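Local structure of methyltransferase (Streptococcus mutans, 2B78) at residues Ser307-Leu318 and Phe341-Gln352; Asn324-Ala334 and Tyr377-Val385. The protein probably transfers methyl groups from S-adenosylmethionine, perhaps to RNA, and binds S-adenosylhomocysteine. One frame throughout, in Å; residues are numbered along the deposited sequence.

Contact 1: residues Ser307-Leu318 and Phe341-Gln352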
loop_
_atom_site.group_PDB
_atom_site.type_symbol
_atom_site.label_atom_id
_atom_site.label_comp_id
_atom_site.label_asym_id
_atom_site.label_seq_id
_atom_site.Cartn_x
_atom_site.Cartn_y
_atom_site.Cartn_z
ATOM N N SER A 307 -7.812 -12.310 -6.899
ATOM C CA SER A 307 -8.281 -12.479 -8.262
ATOM C C SER A 307 -9.234 -13.651 -8.430
ATOM O O SER A 307 -10.122 -13.607 -9.282
ATOM C CB SER A 307 -7.088 -12.656 -9.205
ATOM O OG SER A 307 -6.358 -13.830 -8.885
ATOM N N LYS A 308 -9.073 -14.687 -7.608
ATOM C CA LYS A 308 -9.918 -15.872 -7.727
ATOM C C LYS A 308 -10.982 -16.125 -6.659
ATOM O O LYS A 308 -12.088 -16.555 -6.986
ATOM C CB LYS A 308 -9.039 -17.126 -7.831
ATOM C CG LYS A 308 -8.469 -17.410 -9.215
ATOM C CD LYS A 308 -7.642 -16.256 -9.769
ATOM C CE LYS A 308 -7.112 -16.589 -11.158
ATOM N NZ LYS A 308 -6.349 -15.464 -11.770
ATOM N N ASP A 309 -10.662 -15.863 -5.395
ATOM C CA ASP A 309 -11.609 -16.151 -4.318
ATOM C C ASP A 309 -12.259 -14.982 -3.589
ATOM O O ASP A 309 -13.003 -15.192 -2.625
ATOM C CB ASP A 309 -10.941 -17.049 -3.271
ATOM C CG ASP A 309 -10.285 -18.272 -3.873
ATOM O OD1 ASP A 309 -10.817 -18.805 -4.867
ATOM O OD2 ASP A 309 -9.240 -18.708 -3.338
ATOM N N TYR A 310 -12.007 -13.754 -4.019
ATOM C CA TYR A 310 -12.613 -12.630 -3.314
ATOM C C TYR A 310 -14.141 -12.755 -3.234
ATOM O O TYR A 310 -14.744 -12.392 -2.216
ATOM C CB TYR A 310 -12.223 -11.303 -3.975
ATOM C CG TYR A 310 -12.232 -10.135 -3.004
ATOM C CD1 TYR A 310 -11.050 -9.686 -2.405
ATOM C CD2 TYR A 310 -13.427 -9.522 -2.641
ATOM C CE1 TYR A 310 -11.070 -8.645 -1.462
ATOM C CE2 TYR A 310 -13.457 -8.491 -1.704
ATOM C CZ TYR A 310 -12.278 -8.060 -1.121
ATOM O OH TYR A 310 -12.319 -7.042 -0.197
ATOM N N HIS A 311 -14.771 -13.287 -4.280
ATOM C CA HIS A 311 -16.233 -13.414 -4.285
ATOM C C HIS A 311 -16.746 -14.219 -3.098
ATOM O O HIS A 311 -17.889 -14.050 -2.668
ATOM C CB HIS A 311 -16.735 -14.051 -5.595
ATOM C CG HIS A 311 -16.367 -15.500 -5.758
ATOM N ND1 HIS A 311 -15.092 -15.916 -6.078
ATOM C CD2 HIS A 311 -17.104 -16.627 -5.612
ATOM C CE1 HIS A 311 -15.058 -17.237 -6.120
ATOM N NE2 HIS A 311 -16.267 -17.693 -5.841
ATOM N N LYS A 312 -15.903 -15.091 -2.559
ATOM C CA LYS A 312 -16.309 -15.911 -1.423
ATOM C C LYS A 312 -16.398 -15.083 -0.146
ATOM O O LYS A 312 -17.248 -15.340 0.713
ATOM C CB LYS A 312 -15.314 -17.050 -1.224
ATOM C CG LYS A 312 -15.316 -18.064 -2.356
ATOM C CD LYS A 312 -14.257 -19.130 -2.119
ATOM C CE LYS A 312 -14.541 -19.903 -0.846
ATOM N NZ LYS A 312 -13.600 -21.046 -0.691
ATOM N N LEU A 313 -15.518 -14.090 -0.014
ATOM C CA LEU A 313 -15.527 -13.238 1.171
ATOM C C LEU A 313 -16.801 -12.398 1.169
ATOM O O LEU A 313 -17.440 -12.211 2.203
ATOM C CB LEU A 313 -14.304 -12.318 1.179
ATOM C CG LEU A 313 -12.960 -13.038 1.109
ATOM C CD1 LEU A 313 -11.834 -12.003 1.071
ATOM C CD2 LEU A 313 -12.803 -13.976 2.302
ATOM N N ILE A 314 -17.166 -11.896 -0.004
ATOM C CA ILE A 314 -18.368 -11.091 -0.150
ATOM C C ILE A 314 -19.622 -11.926 0.096
ATOM O O ILE A 314 -20.529 -11.500 0.815
ATOM C CB ILE A 314 -18.441 -10.478 -1.568
ATOM C CG1 ILE A 314 -17.327 -9.439 -1.743
ATOM C CG2 ILE A 314 -19.807 -9.842 -1.796
ATOM C CD1 ILE A 314 -17.515 -8.173 -0.899
ATOM N N ARG A 315 -19.665 -13.119 -0.493
ATOM C CA ARG A 315 -20.813 -14.014 -0.351
ATOM C C ARG A 315 -21.054 -14.383 1.102
ATOM O O ARG A 315 -22.163 -14.228 1.620
ATOM C CB ARG A 315 -20.607 -15.291 -1.171
ATOM C CG ARG A 315 -21.798 -16.273 -1.129
ATOM C CD ARG A 315 -21.589 -17.490 -2.033
ATOM N NE ARG A 315 -21.427 -17.116 -3.436
ATOM C CZ ARG A 315 -20.257 -17.008 -4.060
ATOM N NH1 ARG A 315 -19.118 -17.254 -3.411
ATOM N NH2 ARG A 315 -20.224 -16.642 -5.335
ATOM N N GLN A 316 -20.016 -14.879 1.761
ATOM C CA GLN A 316 -20.150 -15.276 3.149
ATOM C C GLN A 316 -20.333 -14.089 4.092
ATOM O O GLN A 316 -21.022 -14.199 5.107
ATOM C CB GLN A 316 -18.958 -16.149 3.537
ATOM C CG GLN A 316 -18.992 -17.487 2.789
ATOM C CD GLN A 316 -17.997 -18.498 3.322
ATOM O OE1 GLN A 316 -17.799 -18.610 4.534
ATOM N NE2 GLN A 316 -17.380 -19.257 2.418
ATOM N N GLY A 317 -19.743 -12.950 3.748
ATOM C CA GLY A 317 -19.913 -11.767 4.571
ATOM C C GLY A 317 -21.366 -11.322 4.554
ATOM O O GLY A 317 -21.925 -10.925 5.582
ATOM N N LEU A 318 -21.989 -11.387 3.379
ATOM C CA LEU A 318 -23.383 -10.997 3.234
ATOM C C LEU A 318 -24.297 -11.834 4.114
ATOM O O LEU A 318 -25.343 -11.357 4.552
ATOM C CB LEU A 318 -23.820 -11.130 1.776
ATOM C CG LEU A 318 -23.274 -10.037 0.862
ATOM C CD1 LEU A 318 -23.560 -10.367 -0.591
ATOM C CD2 LEU A 318 -23.907 -8.716 1.246
ATOM N N PHE A 341 -11.910 -6.329 -9.985
ATOM C CA PHE A 341 -12.259 -6.362 -8.573
ATOM C C PHE A 341 -13.764 -6.250 -8.435
ATOM O O PHE A 341 -14.397 -7.035 -7.726
ATOM C CB PHE A 341 -11.562 -5.209 -7.835
ATOM C CG PHE A 341 -11.741 -5.239 -6.334
ATOM C CD1 PHE A 341 -11.697 -6.440 -5.637
ATOM C CD2 PHE A 341 -11.936 -4.056 -5.622
ATOM C CE1 PHE A 341 -11.849 -6.466 -4.250
ATOM C CE2 PHE A 341 -12.087 -4.069 -4.235
ATOM C CZ PHE A 341 -12.044 -5.281 -3.546
ATOM N N LYS A 342 -14.341 -5.275 -9.129
ATOM C CA LYS A 342 -15.781 -5.076 -9.073
ATOM C C LYS A 342 -16.503 -6.354 -9.504
ATOM O O LYS A 342 -17.558 -6.681 -8.965
ATOM C CB LYS A 342 -16.174 -3.912 -9.974
ATOM C CG LYS A 342 -17.552 -3.342 -9.701
ATOM C CD LYS A 342 -17.702 -2.009 -10.415
ATOM C CE LYS A 342 -19.003 -1.322 -10.060
ATOM N NZ LYS A 342 -19.068 0.025 -10.687
ATOM N N LYS A 343 -15.925 -7.077 -10.464
ATOM C CA LYS A 343 -16.519 -8.321 -10.963
ATOM C C LYS A 343 -16.529 -9.430 -9.917
ATOM O O LYS A 343 -17.436 -10.273 -9.898
ATOM C CB LYS A 343 -15.787 -8.805 -12.219
ATOM C CG LYS A 343 -16.168 -8.044 -13.497
ATOM C CD LYS A 343 -15.588 -8.728 -14.738
ATOM C CE LYS A 343 -16.023 -8.035 -16.028
ATOM N NZ LYS A 343 -15.494 -6.645 -16.154
ATOM N N GLN A 344 -15.521 -9.432 -9.050
ATOM C CA GLN A 344 -15.421 -10.422 -7.983
ATOM C C GLN A 344 -16.479 -10.119 -6.936
ATOM O O GLN A 344 -17.077 -11.028 -6.352
ATOM C CB GLN A 344 -14.032 -10.363 -7.348
ATOM C CG GLN A 344 -13.010 -11.211 -8.067
ATOM C CD GLN A 344 -13.343 -12.685 -7.954
ATOM O OE1 GLN A 344 -13.332 -13.247 -6.859
ATOM N NE2 GLN A 344 -13.656 -13.315 -9.082
ATOM N N ILE A 345 -16.709 -8.835 -6.698
ATOM C CA ILE A 345 -17.708 -8.417 -5.730
ATOM C C ILE A 345 -19.097 -8.778 -6.263
ATOM O O ILE A 345 -19.914 -9.369 -5.544
ATOM C CB ILE A 345 -17.606 -6.894 -5.464
ATOM C CG1 ILE A 345 -16.248 -6.580 -4.821
ATOM C CG2 ILE A 345 -18.735 -6.447 -4.556
ATOM C CD1 ILE A 345 -15.993 -5.105 -4.583
ATOM N N GLU A 346 -19.355 -8.445 -7.527
ATOM C CA GLU A 346 -20.645 -8.761 -8.137
ATOM C C GLU A 346 -20.919 -10.257 -8.070
ATOM O O GLU A 346 -22.051 -10.675 -7.825
ATOM C CB GLU A 346 -20.682 -8.299 -9.597
ATOM C CG GLU A 346 -20.711 -6.795 -9.744
ATOM C CD GLU A 346 -21.902 -6.178 -9.034
ATOM O OE1 GLU A 346 -23.029 -6.293 -9.558
ATOM O OE2 GLU A 346 -21.719 -5.590 -7.944
ATOM N N LYS A 347 -19.876 -11.055 -8.274
ATOM C CA LYS A 347 -19.995 -12.508 -8.242
ATOM C C LYS A 347 -20.459 -12.967 -6.860
ATOM O O LYS A 347 -21.302 -13.852 -6.744
ATOM C CB LYS A 347 -18.649 -13.156 -8.595
ATOM C CG LYS A 347 -18.721 -14.656 -8.834
ATOM C CD LYS A 347 -17.373 -15.229 -9.248
ATOM C CE LYS A 347 -17.418 -16.760 -9.330
ATOM N NZ LYS A 347 -16.121 -17.346 -9.794
ATOM N N GLY A 348 -19.912 -12.354 -5.814
ATOM C CA GLY A 348 -20.307 -12.719 -4.462
ATOM C C GLY A 348 -21.727 -12.304 -4.101
ATOM O O GLY A 348 -22.409 -12.994 -3.338
ATOM N N PHE A 349 -22.176 -11.168 -4.632
ATOM C CA PHE A 349 -23.520 -10.672 -4.355
ATOM C C PHE A 349 -24.614 -11.480 -5.031
ATOM O O PHE A 349 -25.746 -11.519 -4.545
ATOM C CB PHE A 349 -23.662 -9.213 -4.799
ATOM C CG PHE A 349 -23.400 -8.221 -3.712
ATOM C CD1 PHE A 349 -24.388 -7.901 -2.796
ATOM C CD2 PHE A 349 -22.155 -7.614 -3.596
ATOM C CE1 PHE A 349 -24.146 -6.994 -1.779
ATOM C CE2 PHE A 349 -21.903 -6.700 -2.576
ATOM C CZ PHE A 349 -22.900 -6.392 -1.668
ATOM N N GLY A 350 -24.286 -12.124 -6.146
ATOM C CA GLY A 350 -25.305 -12.881 -6.850
ATOM C C GLY A 350 -26.383 -11.892 -7.252
ATOM O O GLY A 350 -26.068 -10.801 -7.730
ATOM N N LYS A 351 -27.648 -12.239 -7.057
ATOM C CA LYS A 351 -28.706 -11.311 -7.432
ATOM C C LYS A 351 -29.212 -10.461 -6.275
ATOM O O LYS A 351 -30.206 -9.752 -6.410
ATOM C CB LYS A 351 -29.868 -12.054 -8.112
ATOM C CG LYS A 351 -30.292 -13.369 -7.466
ATOM C CD LYS A 351 -31.371 -14.047 -8.315
ATOM C CE LYS A 351 -31.812 -15.381 -7.725
ATOM N NZ LYS A 351 -32.886 -16.037 -8.530
ATOM N N GLN A 352 -28.527 -10.519 -5.136
ATOM C CA GLN A 352 -28.944 -9.706 -3.995
ATOM C C GLN A 352 -28.701 -8.247 -4.374
ATOM O O GLN A 352 -27.631 -7.902 -4.877
ATOM C CB GLN A 352 -28.145 -10.082 -2.744
ATOM C CG GLN A 352 -28.371 -9.150 -1.557
ATOM C CD GLN A 352 -27.785 -9.692 -0.266
ATOM O OE1 GLN A 352 -26.799 -10.434 -0.278
ATOM N NE2 GLN A 352 -28.386 -9.315 0.861
HETATM O O HOH W 1 -13.458 -16.101 -9.569
HETATM O O HOH W 2 -26.356 -9.578 2.767
#
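The amide oxygen of Q344 accepts two hydrogen bonds from H311. The backbone N of H311 lies 3.0 Å from Q344 OE1, above the amide plane and not on a lone pair. H311 ND1 is the donor in the second bond, 3.3 Å from Q344 OE1 and tilted less from that plane. Both donors reach the oxygen from the same face of the amide. OE1 lies nearly in the imidazole plane. The amide itself is turned almost at a right angle to the ring. The helix of 307-318 is kinked here: the N of H311 has no bond to the preceding turn, and Q344 OE1 takes that place. H311 CG sits between its own N and carbonyl carbon (chi1 69°), which turns one ring face to K347. The extended K347 chain crosses that face, with CE 3.7 Å from the ring centroid. A water joins K308 O, Q344 NE2 and K347 NZ, tying both side chains to the first turn.

Deeper in, F341 turns its edge to the face of Y310. The ring centroids are 4.8 Å apart and the planes meet at 84°. The backbones come closest at G348, which has no side chain; its CA lies 3.3 Å from H311 O. The axes come within 7.3 Å and cross at -41°. Farther along, L318 CD1 lies over the F349 ring, 3.7 Å from its centroid, and I314 CG2 touches the same ring obliquely. At the far end a second water links L318 O with Q352 NE2.

Y310 OH is hydrogen-bonded to S330 O, which fixes the phenol against the sheet. The two helices pack side by side on strands 325-331 and 379-384, while L313 and Q316 face helix 272-281.

Contact 2: residues Asn324-Ala334 and Tyr377-Val385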
loop_
_atom_site.group_PDB
_atom_site.type_symbol
_atom_site.label_atom_id
_atom_site.label_comp_id
_atom_site.label_asym_id
_atom_site.label_seq_id
_atom_site.Cartn_x
_atom_site.Cartn_y
_atom_site.Cartn_z
ATOM N N ASN A 324 -29.731 -3.472 5.825
ATOM C CA ASN A 324 -29.256 -2.117 5.544
ATOM C C ASN A 324 -27.795 -1.908 5.944
ATOM O O ASN A 324 -27.369 -0.781 6.210
ATOM C CB ASN A 324 -30.127 -1.081 6.263
ATOM C CG ASN A 324 -31.544 -1.045 5.733
ATOM O OD1 ASN A 324 -31.762 -1.014 4.520
ATOM N ND2 ASN A 324 -32.516 -1.036 6.635
ATOM N N GLY A 325 -27.028 -2.993 5.972
ATOM C CA GLY A 325 -25.628 -2.901 6.350
ATOM C C GLY A 325 -24.702 -2.440 5.239
ATOM O O GLY A 325 -25.124 -2.229 4.098
ATOM N N LEU A 326 -23.425 -2.284 5.575
ATOM C CA LEU A 326 -22.426 -1.847 4.604
ATOM C C LEU A 326 -21.235 -2.785 4.554
ATOM O O LEU A 326 -20.881 -3.419 5.549
ATOM C CB LEU A 326 -21.911 -0.451 4.957
ATOM C CG LEU A 326 -22.947 0.667 4.971
ATOM C CD1 LEU A 326 -22.532 1.733 5.968
ATOM C CD2 LEU A 326 -23.105 1.223 3.559
ATOM N N ILE A 327 -20.628 -2.875 3.380
ATOM C CA ILE A 327 -19.439 -3.681 3.189
ATOM C C ILE A 327 -18.380 -2.739 2.645
ATOM O O ILE A 327 -18.640 -1.955 1.728
ATOM C CB ILE A 327 -19.652 -4.814 2.163
ATOM C CG1 ILE A 327 -20.642 -5.843 2.709
ATOM C CG2 ILE A 327 -18.326 -5.498 1.857
ATOM C CD1 ILE A 327 -20.727 -7.100 1.865
ATOM N N ILE A 328 -17.193 -2.792 3.232
ATOM C CA ILE A 328 -16.080 -1.978 2.766
ATOM C C ILE A 328 -15.112 -3.030 2.235
ATOM O O ILE A 328 -14.446 -3.718 3.004
ATOM C CB ILE A 328 -15.451 -1.185 3.921
ATOM C CG1 ILE A 328 -16.468 -0.167 4.434
ATOM C CG2 ILE A 328 -14.180 -0.461 3.454
ATOM C CD1 ILE A 328 -15.990 0.659 5.609
ATOM N N ALA A 329 -15.100 -3.193 0.914
ATOM C CA ALA A 329 -14.242 -4.179 0.256
ATOM C C ALA A 329 -12.960 -3.530 -0.220
ATOM O O ALA A 329 -12.960 -2.714 -1.157
ATOM C CB ALA A 329 -14.977 -4.814 -0.936
ATOM N N SER A 330 -11.863 -3.920 0.418
ATOM C CA SER A 330 -10.552 -3.382 0.114
ATOM C C SER A 330 -9.567 -4.426 -0.403
ATOM O O SER A 330 -9.680 -5.619 -0.112
ATOM C CB SER A 330 -9.985 -2.713 1.372
ATOM O OG SER A 330 -8.591 -2.525 1.275
ATOM N N THR A 331 -8.610 -3.971 -1.199
ATOM C CA THR A 331 -7.577 -4.853 -1.734
ATOM C C THR A 331 -6.419 -3.996 -2.209
ATOM O O THR A 331 -6.629 -2.887 -2.713
ATOM C CB THR A 331 -8.083 -5.709 -2.929
ATOM O OG1 THR A 331 -7.020 -6.558 -3.387
ATOM C CG2 THR A 331 -8.528 -4.823 -4.087
ATOM N N ASN A 332 -5.201 -4.501 -2.026
ATOM C CA ASN A 332 -3.994 -3.795 -2.456
ATOM C C ASN A 332 -3.348 -4.575 -3.595
ATOM O O ASN A 332 -2.195 -4.317 -3.952
ATOM C CB ASN A 332 -2.979 -3.676 -1.310
ATOM C CG ASN A 332 -3.307 -2.562 -0.335
ATOM O OD1 ASN A 332 -3.464 -1.403 -0.725
ATOM N ND2 ASN A 332 -3.394 -2.903 0.945
ATOM N N ALA A 333 -4.092 -5.527 -4.160
ATOM C CA ALA A 333 -3.591 -6.368 -5.255
ATOM C C ALA A 333 -3.334 -5.562 -6.523
ATOM O O ALA A 333 -4.278 -5.141 -7.196
ATOM C CB ALA A 333 -4.577 -7.483 -5.547
ATOM N N ALA A 334 -2.054 -5.374 -6.848
ATOM C CA ALA A 334 -1.634 -4.601 -8.019
ATOM C C ALA A 334 -1.979 -5.281 -9.335
ATOM O O ALA A 334 -2.081 -4.623 -10.380
ATOM C CB ALA A 334 -0.129 -4.339 -7.954
ATOM N N TYR A 377 -2.753 0.815 -7.211
ATOM C CA TYR A 377 -3.113 -0.508 -6.719
ATOM C C TYR A 377 -4.189 -0.646 -5.646
ATOM O O TYR A 377 -4.842 -1.687 -5.559
ATOM C CB TYR A 377 -1.846 -1.231 -6.256
ATOM C CG TYR A 377 -1.122 -0.566 -5.102
ATOM C CD1 TYR A 377 -1.550 -0.751 -3.792
ATOM C CD2 TYR A 377 0.007 0.232 -5.321
ATOM C CE1 TYR A 377 -0.879 -0.171 -2.729
ATOM C CE2 TYR A 377 0.689 0.824 -4.251
ATOM C CZ TYR A 377 0.238 0.612 -2.962
ATOM O OH TYR A 377 0.904 1.169 -1.889
ATOM N N LEU A 378 -4.380 0.380 -4.828
ATOM C CA LEU A 378 -5.388 0.293 -3.784
ATOM C C LEU A 378 -6.771 0.512 -4.377
ATOM O O LEU A 378 -6.979 1.419 -5.179
ATOM C CB LEU A 378 -5.113 1.334 -2.694
ATOM C CG LEU A 378 -6.063 1.425 -1.498
ATOM C CD1 LEU A 378 -6.048 0.115 -0.713
ATOM C CD2 LEU A 378 -5.627 2.560 -0.598
ATOM N N LYS A 379 -7.710 -0.346 -3.994
ATOM C CA LYS A 379 -9.086 -0.239 -4.460
ATOM C C LYS A 379 -9.977 -0.537 -3.268
ATOM O O LYS A 379 -9.904 -1.621 -2.691
ATOM C CB LYS A 379 -9.353 -1.250 -5.576
ATOM C CG LYS A 379 -8.610 -0.950 -6.865
ATOM C CD LYS A 379 -8.622 -2.129 -7.804
ATOM C CE LYS A 379 -7.489 -3.087 -7.483
ATOM N NZ LYS A 379 -6.173 -2.459 -7.782
ATOM N N VAL A 380 -10.796 0.432 -2.874
ATOM C CA VAL A 380 -11.687 0.227 -1.741
ATOM C C VAL A 380 -13.086 0.645 -2.137
ATOM O O VAL A 380 -13.330 1.813 -2.465
ATOM C CB VAL A 380 -11.235 1.038 -0.503
ATOM C CG1 VAL A 380 -12.096 0.676 0.702
ATOM C CG2 VAL A 380 -9.764 0.749 -0.205
ATOM N N PHE A 381 -13.999 -0.323 -2.120
ATOM C CA PHE A 381 -15.390 -0.086 -2.476
ATOM C C PHE A 381 -16.275 -0.084 -1.245
ATOM O O PHE A 381 -16.205 -0.999 -0.424
ATOM C CB PHE A 381 -15.889 -1.181 -3.420
ATOM C CG PHE A 381 -15.558 -0.944 -4.864
ATOM C CD1 PHE A 381 -16.105 0.139 -5.544
ATOM C CD2 PHE A 381 -14.731 -1.826 -5.551
ATOM C CE1 PHE A 381 -15.837 0.339 -6.901
ATOM C CE2 PHE A 381 -14.453 -1.639 -6.909
ATOM C CZ PHE A 381 -15.012 -0.549 -7.586
ATOM N N THR A 382 -17.098 0.951 -1.109
ATOM C CA THR A 382 -18.033 1.039 0.003
ATOM C C THR A 382 -19.379 0.726 -0.642
ATOM O O THR A 382 -19.828 1.451 -1.530
ATOM C CB THR A 382 -18.045 2.454 0.625
ATOM O OG1 THR A 382 -16.764 2.729 1.212
ATOM C CG2 THR A 382 -19.113 2.549 1.710
ATOM N N ILE A 383 -20.005 -0.363 -0.197
ATOM C CA ILE A 383 -21.271 -0.830 -0.759
ATOM C C ILE A 383 -22.393 -0.977 0.263
ATOM O O ILE A 383 -22.191 -1.556 1.333
ATOM C CB ILE A 383 -21.075 -2.207 -1.421
ATOM C CG1 ILE A 383 -19.921 -2.136 -2.420
ATOM C CG2 ILE A 383 -22.368 -2.660 -2.080
ATOM C CD1 ILE A 383 -19.399 -3.486 -2.851
ATOM N N LYS A 384 -23.575 -0.465 -0.075
ATOM C CA LYS A 384 -24.729 -0.570 0.816
ATOM C C LYS A 384 -25.715 -1.632 0.334
ATOM O O LYS A 384 -25.938 -1.787 -0.867
ATOM C CB LYS A 384 -25.472 0.758 0.917
ATOM C CG LYS A 384 -26.659 0.671 1.860
ATOM C CD LYS A 384 -27.369 1.984 2.031
ATOM C CE LYS A 384 -28.473 1.839 3.066
ATOM N NZ LYS A 384 -27.926 1.372 4.373
ATOM N N VAL A 385 -26.318 -2.351 1.273
ATOM C CA VAL A 385 -27.293 -3.386 0.933
ATOM C C VAL A 385 -28.682 -3.004 1.441
ATOM O O VAL A 385 -29.682 -3.501 0.883
ATOM C CB VAL A 385 -26.908 -4.753 1.534
ATOM C CG1 VAL A 385 -25.436 -5.024 1.284
ATOM C CG2 VAL A 385 -27.232 -4.780 3.024
ATOM O OXT VAL A 385 -28.761 -2.223 2.408
#
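K379 curls its amine back over the strand end, where NZ makes a weak bond across the pair to A333 O. The same NZ bonds Y377 O of its own strand end at 2.7 Å, and M336 O weakly. Bends at chi3 and chi4 (-85° and -67°) curl the chain. T331 OG1 accepts from A333 N, an ST turn that shapes this end. Beside it, N332 OD1 approaches the edge of the Y377 ring. This oxygen is buried with no polar partner in the model.

The strands run antiparallel. I327 with I383, A329 with F381 and T331 with K379 are hydrogen-bonded pairs; the I383 N to I327 O bond is 2.8 Å long. On the face of L326, I328 and S330, I328 CG2 meets V380 CG1 at 3.6 Å. There too L326 CD2 rests on K384 CB at 3.6 Å. S330 OG bonds D292. At the chain terminus V385 N bonds G325 O, and K384 NZ makes a weak bond to N324 O.

Strand 325-331 runs parallel to strand 286-291 on its other side. An antiparallel strand 379-384 next to it, in the order 3-2-1-4-5-7-6, is the hallmark of the Rossmann-like methyltransferase sheet.

How the contacts relate
Contact 2 is the buried strand pair inside the methyltransferase sheet; contact 1 is the partly buried helix pair lying on one face of it. The two touch directly. I345 packs on I383, and F341 and Y310 reach A329. The chain alternates between them: helix 306-319, strand 325-331, helix 338-349 and, after strand 355-360, strand 379-384. Contact 2 is held mainly by regular backbone bonds, with mostly apolar side chains and a few polar ones on each face. Contact 1 depends on side chains: aromatic and aliphatic groups toward the sheet, and amide, imidazole, lysine and water toward solvent. Neither contains one of the residues that bind S-adenosylhomocysteine, though Y310 lies about 10 Å from V272, measured between side chains.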